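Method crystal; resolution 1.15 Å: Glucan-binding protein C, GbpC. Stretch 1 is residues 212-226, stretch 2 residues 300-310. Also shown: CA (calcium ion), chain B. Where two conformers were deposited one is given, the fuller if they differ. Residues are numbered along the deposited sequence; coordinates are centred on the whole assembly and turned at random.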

# COMPACT_ATOMS: atom_id res chain seq x y z
N ASP A 212 20.16 -13.12 11.83
CA ASP A 212 20.60 -11.83 12.34
C ASP A 212 20.60 -10.78 11.22
O ASP A 212 21.27 -10.95 10.19
N LEU A 213 19.86 -9.69 11.43
CA LEU A 213 19.71 -8.61 10.46
C LEU A 213 20.65 -7.45 10.72
O LEU A 213 20.52 -6.40 10.08
N SER A 214 21.63 -7.62 11.62
CA SER A 214 22.40 -6.43 12.00
C SER A 214 23.49 -6.05 11.01
O SER A 214 24.21 -5.08 11.30
N GLY A 215 23.60 -6.72 9.87
CA GLY A 215 24.36 -6.18 8.75
C GLY A 215 23.62 -5.05 8.04
O GLY A 215 24.18 -4.41 7.15
N ASN A 216 22.36 -4.80 8.42
CA ASN A 216 21.62 -3.67 7.89
C ASN A 216 21.36 -3.78 6.40
O ASN A 216 21.29 -2.79 5.67
N ASN A 217 21.15 -5.03 5.93
CA ASN A 217 20.87 -5.27 4.52
C ASN A 217 19.41 -5.60 4.25
O ASN A 217 19.06 -5.91 3.10
N ALA A 218 18.52 -5.55 5.24
CA ALA A 218 17.11 -5.85 4.98
C ALA A 218 16.40 -4.54 4.72
O ALA A 218 15.95 -3.86 5.64
N ILE A 219 16.24 -4.17 3.44
CA ILE A 219 15.54 -2.94 3.10
C ILE A 219 14.10 -3.34 2.78
O ILE A 219 13.86 -4.17 1.89
N MET A 220 13.15 -2.79 3.51
CA MET A 220 11.76 -3.21 3.37
C MET A 220 10.88 -2.03 3.00
O MET A 220 11.11 -0.88 3.39
N SER A 221 9.83 -2.33 2.27
CA SER A 221 8.93 -1.31 1.76
C SER A 221 7.94 -0.88 2.83
O SER A 221 7.46 -1.68 3.63
N LEU A 222 7.58 0.40 2.79
CA LEU A 222 6.45 0.95 3.54
C LEU A 222 5.68 1.80 2.53
O LEU A 222 5.61 3.04 2.58
N SER A 223 5.09 1.10 1.56
CA SER A 223 4.39 1.76 0.47
C SER A 223 2.95 2.09 0.85
O SER A 223 2.43 1.69 1.89
N SER A 224 2.31 2.87 -0.03
CA SER A 224 0.87 3.06 0.05
C SER A 224 0.46 3.68 1.40
O SER A 224 -0.51 3.28 2.04
N LEU A 225 1.15 4.76 1.79
CA LEU A 225 0.78 5.49 3.01
C LEU A 225 -0.12 6.65 2.60
O LEU A 225 0.31 7.82 2.51
N ASN A 226 -1.39 6.32 2.40
CA ASN A 226 -2.33 7.32 1.89
C ASN A 226 -2.68 8.37 2.94
O ASN A 226 -2.88 8.03 4.11
N TYR A 300 5.44 7.78 -4.98
CA TYR A 300 4.97 9.04 -4.44
C TYR A 300 4.31 8.86 -3.09
O TYR A 300 4.28 9.81 -2.29
N GLY A 301 3.72 7.69 -2.83
CA GLY A 301 3.07 7.44 -1.56
C GLY A 301 3.87 6.53 -0.65
O GLY A 301 3.30 5.98 0.30
N ALA A 302 5.18 6.40 -0.87
CA ALA A 302 5.93 5.34 -0.21
C ALA A 302 7.06 5.85 0.67
O ALA A 302 7.70 6.88 0.39
N GLY A 303 7.34 5.08 1.71
CA GLY A 303 8.58 5.14 2.46
C GLY A 303 9.26 3.79 2.40
O GLY A 303 8.81 2.86 1.73
N ALA A 304 10.35 3.65 3.14
CA ALA A 304 11.04 2.38 3.28
C ALA A 304 11.79 2.40 4.59
O ALA A 304 11.87 3.44 5.25
N MET A 305 12.33 1.24 4.97
CA MET A 305 13.09 1.14 6.20
C MET A 305 14.26 0.20 6.00
O MET A 305 14.20 -0.75 5.22
N THR A 306 15.33 0.44 6.76
CA THR A 306 16.29 -0.62 7.09
C THR A 306 15.71 -1.35 8.29
O THR A 306 15.60 -0.76 9.38
N TYR A 307 15.22 -2.55 8.04
CA TYR A 307 14.57 -3.34 9.06
C TYR A 307 15.62 -4.11 9.84
O TYR A 307 16.38 -4.92 9.28
N LYS A 308 15.67 -3.84 11.15
CA LYS A 308 16.73 -4.38 12.01
C LYS A 308 16.20 -5.51 12.89
O LYS A 308 16.90 -5.97 13.80
N GLY A 309 14.99 -5.98 12.65
CA GLY A 309 14.46 -7.08 13.42
C GLY A 309 13.66 -6.69 14.63
O GLY A 309 13.21 -7.57 15.35
N GLU A 310 13.35 -5.44 14.81
CA GLU A 310 12.66 -4.95 15.99
C GLU A 310 11.24 -4.52 15.65
O GLU A 310 10.93 -4.22 14.49

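The strongest direct polar contacts between the two stretches are backbone hydrogen bonds. Strands 219-222 and 303-306 run antiparallel, their N-to-C directions 151° apart. Met220 and Met305 form a hydrogen-bonded pair, with Met220 N to Met305 O and Met305 N to Met220 O both 2.9 Å. Leu222 and Gly303 form the next, with Leu222 N to Gly303 O at 2.9 Å and Gly303 N to Leu222 O at 2.8 Å. Tyr307 N also donates to Ala218 O (2.8 Å, 161° at hydrogen), and Leu225 N to Gly301 O (2.9 Å, 169°).

A calcium ion is bound at the C-terminal end of stretch 1. Its ligands are Ser224 O at 2.4 Å, Ser224 OG at 2.5 Å and Asn226 OD1 at 2.3 Å, together with four waters and one atom from elsewhere in the structure. Ser224 (chi1 t) points its CA-to-CB bond away from stretch 2, as does Asn226 (chi1 m), and neither side chain makes a close contact with stretch 2.

Waters also bridge the stretches. Water 1 donates to Leu213 O (2.9 Å) and Tyr307 O (2.8 Å) and accepts from Ala218 N (2.9 Å), joining the stretches through three backbone atoms. Water 3 accepts from Asn216 ND2 (3.1 Å) and Lys308 NZ (3.0 Å), linking the side chains of Asn216 (chi1 m) and Lys308 (m, t, t, t), which also touch directly, Asn216 OD1 lying 3.8 Å from Lys308 CG. Water 4 lies 2.8 Å from Ser223 OG and donates to Gly303 O (2.9 Å). Within stretch 1, Asp212 OD1 accepts from Ser214 OG (2.8 Å) and Ser214 N (3.0 Å), tying Asp212 to Ser214, the second residue of the type I turn from Leu213 to Asn216.

Apolar packing is richest on the sheet face that carries Met220, Leu222 and Met305. Met220 (m, t, p) sets its CB 4.1 Å from Met305 CE; its SD lies 3.6 Å from Tyr307 CB and 4.4 Å from the ring centroid, 44° off the normal, an oblique sulfur-aromatic contact. Met305 (p, t, t) also meets Leu222 (m, t), whose CD1 is 4.0 Å from Met305 CB. Gly303 has no side chain here; an ideal CB would lie 4.4 Å from Leu225 CD1. Tyr307 (chi1 t) points toward stretch 1, and Leu213 (m, t) points toward stretch 2, so Leu213 CD1 reaches Tyr307 CD2 at 3.6 Å.

The other face, bearing Ile219, Ser221, Ala304 and Thr306, is less densely packed between the stretches. Ile219 (m, m) brings its CD1 to 3.5 Å from Thr306 OG1, a hydroxyl already hydrogen-bonded elsewhere in the structure. Thr306 (m) places CG2 3.8 Å from Asn216 CB. Ser221 (p) has little of its surface covered by stretch 2. Past the strands, Ser223 CA and Ala302 CB approach to 3.9 Å. In all, the stretches bury 819 Å², both sides summed.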

# COMPACT_ATOMS: atom_id res chain seq x y z
CB ASP A 212 22.02 -12.05 12.88
CG ASP A 212 22.65 -10.80 13.48
OD1 ASP A 212 22.01 -9.76 13.62
OD2 ASP A 212 23.87 -10.88 13.83
CB LEU A 213 18.25 -8.16 10.37
CG LEU A 213 17.25 -9.27 10.06
CD1 LEU A 213 15.85 -8.68 9.97
CD2 LEU A 213 17.58 -10.04 8.75
CB SER A 214 22.93 -6.51 13.43
OG SER A 214 23.81 -7.61 13.56
CB ASN A 216 22.23 -2.32 8.27
CG ASN A 216 22.07 -2.02 9.74
OD1 ASN A 216 21.50 -2.80 10.50
ND2 ASN A 216 22.62 -0.89 10.17
CB ASN A 217 21.77 -6.37 3.96
CG ASN A 217 23.26 -6.03 4.10
OD1 ASN A 217 23.99 -6.69 4.84
ND2 ASN A 217 23.68 -4.97 3.40
CB ALA A 218 16.47 -6.63 6.13
CB ILE A 219 16.19 -2.18 1.94
CG1 ILE A 219 17.72 -2.05 2.12
CG2 ILE A 219 15.54 -0.78 1.84
CD1 ILE A 219 18.17 -1.46 3.43
CB MET A 220 11.29 -3.86 4.66
CG MET A 220 12.11 -5.12 4.91
SD MET A 220 11.45 -6.22 6.15
CE MET A 220 10.06 -6.86 5.22
CB SER A 221 8.17 -1.88 0.57
OG SER A 221 7.39 -3.00 0.96
CB LEU A 222 6.96 1.78 4.74
CG LEU A 222 7.74 0.93 5.75
CD1 LEU A 222 8.47 1.77 6.76
CD2 LEU A 222 6.86 -0.13 6.45
CB SER A 223 4.39 0.83 -0.74
OG SER A 223 5.73 0.53 -1.14
CB SER A 224 0.15 1.74 -0.21
OG SER A 224 -1.25 1.92 -0.30
CB LEU A 225 2.01 5.93 3.80
CG LEU A 225 2.88 4.76 4.31
CD1 LEU A 225 4.08 5.30 5.05
CD2 LEU A 225 2.12 3.78 5.17
CB ASN A 226 -3.66 6.65 1.48
CG ASN A 226 -3.46 5.53 0.50
OD1 ASN A 226 -2.92 4.49 0.86
ND2 ASN A 226 -3.83 5.74 -0.76
CB TYR A 300 4.00 9.67 -5.43
CG TYR A 300 3.36 10.94 -4.97
CD1 TYR A 300 4.11 12.11 -4.76
CD2 TYR A 300 1.98 10.99 -4.77
CE1 TYR A 300 3.50 13.27 -4.31
CE2 TYR A 300 1.37 12.16 -4.36
CZ TYR A 300 2.12 13.29 -4.13
OH TYR A 300 1.50 14.46 -3.70
CB ALA A 302 6.57 4.44 -1.25
CB ALA A 304 12.03 2.17 2.14
CB MET A 305 12.27 0.68 7.39
CG MET A 305 11.63 -0.66 7.23
SD MET A 305 10.77 -1.12 8.79
CE MET A 305 9.85 -2.55 8.23
CB THR A 306 17.66 -0.04 7.39
OG1 THR A 306 18.14 0.65 6.22
CG2 THR A 306 18.63 -1.15 7.75
CB TYR A 307 13.56 -4.29 8.40
CG TYR A 307 12.86 -5.17 9.44
CD1 TYR A 307 12.09 -4.59 10.43
CD2 TYR A 307 13.04 -6.56 9.46
CE1 TYR A 307 11.51 -5.37 11.43
CE2 TYR A 307 12.45 -7.33 10.41
CZ TYR A 307 11.69 -6.76 11.39
OH TYR A 307 11.11 -7.50 12.39
CB LYS A 308 17.30 -3.26 12.87
CG LYS A 308 18.04 -2.24 11.98
CD LYS A 308 18.59 -1.08 12.85
CE LYS A 308 19.26 -0.04 11.96
NZ LYS A 308 19.88 1.11 12.69
CB GLU A 310 13.48 -3.77 16.52
CG GLU A 310 14.89 -4.23 16.96
CD GLU A 310 15.35 -3.70 18.30
OE1 GLU A 310 14.64 -2.94 19.02
OE2 GLU A 310 16.49 -4.03 18.64
CA CA B . -2.64 2.32 1.69
O HOH W 1 18.85 -5.20 8.10
O HOH W 2 18.48 -9.02 13.84
O HOH W 3 22.54 -0.22 13.22
O HOH W 4 8.35 1.25 -0.65
O HOH W 5 -4.05 1.82 -0.26
O HOH W 6 -5.14 2.73 2.05
O HOH W 7 -4.06 0.30 1.87
O HOH W 8 -1.38 0.71 2.90